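Local coordinates for protein 3'-5'-exonuclease (Saccharomyces cerevisiae, PDB 3E2V) that probably cuts double-stranded DNA as a magnesium-dependent nuclease of the TatD family, with both endonuclease and 3'-to-5' exonuclease activity, at residues F181-K186 and I213-F217; T154-G160 and L194-F200. All coordinates share one frame; numbering follows the deposited sequence.

Interaction 1: F181-K186 and I213-F217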
# COMPACT_ATOMS: atom_id res chain seq x y z
N PHE A 181 1.11 5.85 -14.90
CA PHE A 181 0.18 4.87 -14.32
C PHE A 181 -0.20 3.87 -15.42
O PHE A 181 -0.11 2.64 -15.23
CB PHE A 181 -1.04 5.59 -13.75
CG PHE A 181 -2.12 4.70 -13.19
CD1 PHE A 181 -1.83 3.48 -12.54
CD2 PHE A 181 -3.44 5.13 -13.22
CE1 PHE A 181 -2.86 2.70 -12.00
CE2 PHE A 181 -4.47 4.38 -12.68
CZ PHE A 181 -4.20 3.17 -12.06
N GLU A 182 -0.63 4.39 -16.57
CA GLU A 182 -1.07 3.52 -17.64
C GLU A 182 0.05 2.63 -18.20
O GLU A 182 -0.18 1.45 -18.43
CB GLU A 182 -1.73 4.32 -18.76
CG GLU A 182 -2.20 3.44 -19.92
CD GLU A 182 -3.14 4.15 -20.86
OE1 GLU A 182 -3.77 5.15 -20.46
OE2 GLU A 182 -3.24 3.69 -22.02
N GLU A 183 1.25 3.17 -18.38
CA GLU A 183 2.35 2.34 -18.89
C GLU A 183 2.71 1.22 -17.91
O GLU A 183 3.03 0.09 -18.32
CB GLU A 183 3.60 3.17 -19.25
CG GLU A 183 3.37 4.13 -20.43
CD GLU A 183 2.89 3.40 -21.70
OE1 GLU A 183 3.55 2.42 -22.14
OE2 GLU A 183 1.86 3.82 -22.27
N GLN A 184 2.65 1.51 -16.61
CA GLN A 184 2.87 0.46 -15.62
C GLN A 184 1.76 -0.58 -15.61
O GLN A 184 2.02 -1.76 -15.41
CB GLN A 184 3.09 1.07 -14.23
CG GLN A 184 4.45 1.78 -14.12
CD GLN A 184 4.68 2.36 -12.75
OE1 GLN A 184 5.25 1.70 -11.88
NE2 GLN A 184 4.17 3.57 -12.51
N LEU A 185 0.52 -0.14 -15.83
CA LEU A 185 -0.55 -1.12 -15.99
C LEU A 185 -0.27 -2.03 -17.18
O LEU A 185 -0.50 -3.23 -17.11
CB LEU A 185 -1.91 -0.44 -16.12
CG LEU A 185 -2.43 0.22 -14.84
CD1 LEU A 185 -3.66 1.03 -15.19
CD2 LEU A 185 -2.72 -0.81 -13.73
N LYS A 186 0.24 -1.45 -18.26
CA LYS A 186 0.56 -2.28 -19.43
C LYS A 186 1.65 -3.30 -19.10
O LYS A 186 1.53 -4.49 -19.42
CB LYS A 186 1.01 -1.41 -20.60
CG LYS A 186 -0.10 -0.59 -21.25
CD LYS A 186 0.51 0.32 -22.32
CE LYS A 186 -0.53 1.23 -22.94
NZ LYS A 186 0.13 2.23 -23.86
N ILE A 213 -9.09 5.19 -16.47
CA ILE A 213 -7.95 4.42 -16.93
C ILE A 213 -8.16 2.93 -16.66
O ILE A 213 -7.97 2.08 -17.55
CB ILE A 213 -6.66 4.93 -16.27
CG1 ILE A 213 -6.29 6.27 -16.89
CG2 ILE A 213 -5.51 3.95 -16.49
CD1 ILE A 213 -5.29 7.09 -16.09
N LEU A 214 -8.55 2.59 -15.43
CA LEU A 214 -8.73 1.18 -15.11
C LEU A 214 -9.83 0.50 -15.91
O LEU A 214 -9.70 -0.70 -16.24
CB LEU A 214 -8.99 1.00 -13.60
CG LEU A 214 -7.76 1.29 -12.73
CD1 LEU A 214 -8.18 1.38 -11.27
CD2 LEU A 214 -6.72 0.20 -12.90
N GLU A 215 -10.89 1.23 -16.22
CA GLU A 215 -12.00 0.64 -16.98
C GLU A 215 -11.53 0.12 -18.33
O GLU A 215 -12.04 -0.92 -18.80
CB GLU A 215 -13.14 1.64 -17.15
CG GLU A 215 -14.40 1.04 -17.74
CD GLU A 215 -14.45 1.14 -19.27
OE1 GLU A 215 -13.53 1.74 -19.87
OE2 GLU A 215 -15.42 0.62 -19.86
N ARG A 216 -10.59 0.83 -18.96
CA ARG A 216 -10.07 0.36 -20.25
C ARG A 216 -9.37 -0.99 -20.14
O ARG A 216 -9.46 -1.82 -21.04
CB ARG A 216 -9.15 1.40 -20.90
CG ARG A 216 -9.91 2.61 -21.37
CD ARG A 216 -9.12 3.42 -22.39
NE ARG A 216 -7.77 3.72 -21.94
CZ ARG A 216 -7.43 4.79 -21.21
NH1 ARG A 216 -8.34 5.70 -20.86
NH2 ARG A 216 -6.18 4.95 -20.84
N PHE A 217 -8.68 -1.22 -19.02
CA PHE A 217 -8.05 -2.51 -18.78
C PHE A 217 -9.05 -3.58 -18.31
O PHE A 217 -8.86 -4.77 -18.57
CB PHE A 217 -6.95 -2.35 -17.73
CG PHE A 217 -5.72 -1.64 -18.23
CD1 PHE A 217 -4.62 -2.37 -18.71
CD2 PHE A 217 -5.66 -0.25 -18.26
CE1 PHE A 217 -3.48 -1.71 -19.20
CE2 PHE A 217 -4.51 0.42 -18.73
CZ PHE A 217 -3.43 -0.32 -19.20

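Interaction 2: T154-G160 and L194-F200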
# COMPACT_ATOMS: atom_id res chain seq x y z
N THR A 154 9.31 -16.49 -4.06
CA THR A 154 9.58 -15.04 -4.03
C THR A 154 8.74 -14.26 -3.03
O THR A 154 7.57 -14.58 -2.81
CB THR A 154 9.42 -14.42 -5.43
OG1 THR A 154 9.81 -13.04 -5.37
CG2 THR A 154 7.98 -14.53 -5.94
N SER A 155 9.36 -13.22 -2.45
CA SER A 155 8.67 -12.30 -1.54
C SER A 155 7.95 -11.18 -2.29
O SER A 155 7.16 -10.46 -1.68
CB SER A 155 9.65 -11.65 -0.56
OG SER A 155 10.42 -12.61 0.13
N PHE A 156 8.24 -11.04 -3.59
CA PHE A 156 7.55 -10.06 -4.45
C PHE A 156 6.14 -10.57 -4.76
O PHE A 156 6.00 -11.56 -5.49
CB PHE A 156 8.36 -9.87 -5.74
CG PHE A 156 7.65 -9.13 -6.85
CD1 PHE A 156 6.88 -7.98 -6.61
CD2 PHE A 156 7.80 -9.56 -8.16
CE1 PHE A 156 6.26 -7.30 -7.67
CE2 PHE A 156 7.19 -8.89 -9.21
CZ PHE A 156 6.40 -7.76 -8.97
N ARG A 157 5.11 -9.91 -4.22
CA ARG A 157 3.74 -10.45 -4.32
C ARG A 157 2.70 -9.52 -4.95
O ARG A 157 1.59 -9.95 -5.18
CB ARG A 157 3.20 -10.90 -2.95
CG ARG A 157 3.93 -12.09 -2.30
CD ARG A 157 3.81 -13.37 -3.11
NE ARG A 157 4.55 -14.48 -2.48
CZ ARG A 157 4.05 -15.34 -1.60
NH1 ARG A 157 2.78 -15.24 -1.20
NH2 ARG A 157 4.81 -16.30 -1.10
N SER A 158 3.06 -8.27 -5.24
CA SER A 158 2.06 -7.35 -5.79
C SER A 158 2.76 -6.23 -6.56
O SER A 158 3.84 -5.78 -6.17
CB SER A 158 1.24 -6.74 -4.64
OG SER A 158 0.20 -5.88 -5.13
N ILE A 159 2.14 -5.80 -7.66
CA ILE A 159 2.64 -4.69 -8.46
C ILE A 159 1.99 -3.41 -7.96
O ILE A 159 0.76 -3.30 -7.94
CB ILE A 159 2.37 -4.94 -9.96
CG1 ILE A 159 3.28 -6.09 -10.45
CG2 ILE A 159 2.58 -3.67 -10.79
CD1 ILE A 159 2.84 -6.72 -11.78
N GLY A 160 2.82 -2.45 -7.54
CA GLY A 160 2.35 -1.20 -6.96
C GLY A 160 3.45 -0.65 -6.07
O GLY A 160 4.51 -1.27 -6.01
N LEU A 194 3.28 -12.04 -14.54
CA LEU A 194 2.93 -10.72 -14.00
C LEU A 194 1.43 -10.46 -14.09
O LEU A 194 0.87 -9.82 -13.22
CB LEU A 194 3.70 -9.61 -14.70
CG LEU A 194 5.24 -9.64 -14.54
CD1 LEU A 194 5.86 -8.38 -15.11
CD2 LEU A 194 5.67 -9.87 -13.08
N SER A 195 0.78 -10.97 -15.13
CA SER A 195 -0.66 -10.75 -15.31
C SER A 195 -1.50 -11.27 -14.15
O SER A 195 -2.61 -10.80 -13.91
CB SER A 195 -1.15 -11.36 -16.63
OG SER A 195 -0.64 -10.67 -17.75
N SER A 196 -0.96 -12.24 -13.41
CA SER A 196 -1.69 -12.85 -12.30
C SER A 196 -1.47 -12.10 -10.99
O SER A 196 -2.19 -12.31 -10.03
CB SER A 196 -1.24 -14.32 -12.12
OG SER A 196 0.12 -14.41 -11.69
N TYR A 197 -0.45 -11.23 -10.97
CA TYR A 197 -0.15 -10.48 -9.74
C TYR A 197 -1.27 -9.51 -9.39
O TYR A 197 -1.80 -8.83 -10.27
CB TYR A 197 1.14 -9.69 -9.90
CG TYR A 197 2.38 -10.42 -9.43
CD1 TYR A 197 2.74 -11.65 -9.97
CD2 TYR A 197 3.20 -9.86 -8.46
CE1 TYR A 197 3.89 -12.32 -9.53
CE2 TYR A 197 4.35 -10.53 -8.00
CZ TYR A 197 4.68 -11.75 -8.54
OH TYR A 197 5.82 -12.41 -8.10
N PRO A 198 -1.64 -9.43 -8.11
CA PRO A 198 -2.61 -8.41 -7.71
C PRO A 198 -1.98 -7.02 -7.80
O PRO A 198 -0.75 -6.89 -7.62
CB PRO A 198 -2.92 -8.77 -6.24
CG PRO A 198 -1.67 -9.48 -5.75
CD PRO A 198 -1.20 -10.27 -6.97
N LEU A 199 -2.81 -6.01 -8.06
CA LEU A 199 -2.34 -4.64 -8.13
C LEU A 199 -2.61 -3.91 -6.83
O LEU A 199 -3.70 -4.03 -6.24
CB LEU A 199 -3.01 -3.88 -9.30
CG LEU A 199 -2.78 -4.48 -10.70
CD1 LEU A 199 -3.47 -3.60 -11.74
CD2 LEU A 199 -1.32 -4.56 -11.02
N PHE A 200 -1.61 -3.16 -6.39
CA PHE A 200 -1.67 -2.36 -5.18
C PHE A 200 -1.73 -0.91 -5.63
O PHE A 200 -0.73 -0.34 -6.08
CB PHE A 200 -0.44 -2.68 -4.31
CG PHE A 200 -0.49 -2.09 -2.94
CD1 PHE A 200 -1.24 -2.69 -1.93
CD2 PHE A 200 0.19 -0.94 -2.64
CE1 PHE A 200 -1.28 -2.15 -0.66
CE2 PHE A 200 0.14 -0.38 -1.36
CZ PHE A 200 -0.58 -0.99 -0.37

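Interaction 1: F181-K186 and I213-F217
Phe217, with CG anti to its carbonyl carbon (chi1 -73°), turns one face of its ring under Leu185 CB. This is a CH-pi contact, with Leu185 CB 3.8 Å from the ring centroid and toward the rim. The CG atoms of Glu182 and Lys186 meet the same ring at its edge. Leu185 CD1 reaches on to Ile213 CG2 at 3.7 Å and also touches Leu214 CD2. In Phe181, CG anti to the backbone N (chi1 177°) swings the ring toward Leu214 and Ile213. Its CZ lies 4.0 Å from Leu214 CD2, and its CD2 meets Ile213 CD1. At the more exposed margin the extended Glu182 forms a salt bridge with Arg216. Glu182 OE1 comes to the guanidinium edge at NH2, with the two planes well inclined to each other. Glu182 OE1 and Arg216 NH2 are modelled only 2.4 Å apart, so the exact length is doubtful. Lys186 turns elsewhere, to Glu183 and Asp223. The two helices run nearly parallel, with segment axes 10.9 Å apart and 22° between them. They are neighbouring outer helices of the TIM barrel. Phe181 and Leu185 also rest on Ile162 of strand 156-165, and Phe217 packs against Phe221 of strand 221-222 and Phe244.

Interaction 2: T154-G160 and L194-F200
Tyr197 sets CE2 over the centre of the Phe156 ring. Tyr197 CE2 and Phe156 CE2 are 3.5 Å apart. The two planes are inclined at 39°, so the pair is oblique. The same tyrosine turns its hydroxyl back to the strand: Tyr197 OH donates to Phe156 O at 2.8 Å, from above the carbonyl plane. Phe156 reaches this place with CG anti to the backbone N (chi1 167°), and Leu194 CD2 meets its ring at the edge. With an alanine here in place of the Phe156 ring, the face under Tyr197 CE2 would be gone, and a gap beside Tyr197 and Leu194 would probably open, leaving the tyrosine ring freer to shift. Ile159 CD1 fills the next position, 3.9 Å from Tyr197 CB.

Further along, the chains become adjacent parallel strands of the TIM barrel that the TatD family shares. Ile159 pairs with Leu199. Ile159 N donates to Pro198 O, and Phe200 N donates to Ile159 O at 2.8 Å in a nearly straight bond. Pro198 O also accepts from Ser158 OG at 2.9 Å, so two donors grip this one carbonyl. Ile159 and Leu199 lie side by side on one face of the sheet, where Ile159 CB is 3.9 Å from Leu199 CD2.

The contact is looser at its partly exposed end. There Thr154 offers Tyr197 OH only its methyl CG2, at 3.7 Å. Thr154 OG1 instead accepts from Phe156 N in an ST turn and bonds to Gln148 O. Arg157 leaves the backbone away from 194-200. Its NE donates to Thr154 O almost within the guanidinium plane, and its NH1 bonds to Phe392 O of helix 377-392.

Overall arrangement
Interactions 1 and 2 join successive parts of one barrel, and their segments alternate along the chain. Strand 156-165 leads into helix 174-187, and strand 199-204 leads into helix 207-219. Interaction 2 pairs the strands, while interaction 1 pairs the helices outside them. Their centres are 15 Å apart, but they touch where Leu185 CD2 meets Leu199 CD1 at 3.5 Å. Interaction 2 lies nearer the metal site. The side chain of Phe200 stacks on His253, which binds magnesium with Asp303, and lies about 6 Å from the bound ion. Phe181 of interaction 1 is farther off, its side chain about 11 Å from that of His253.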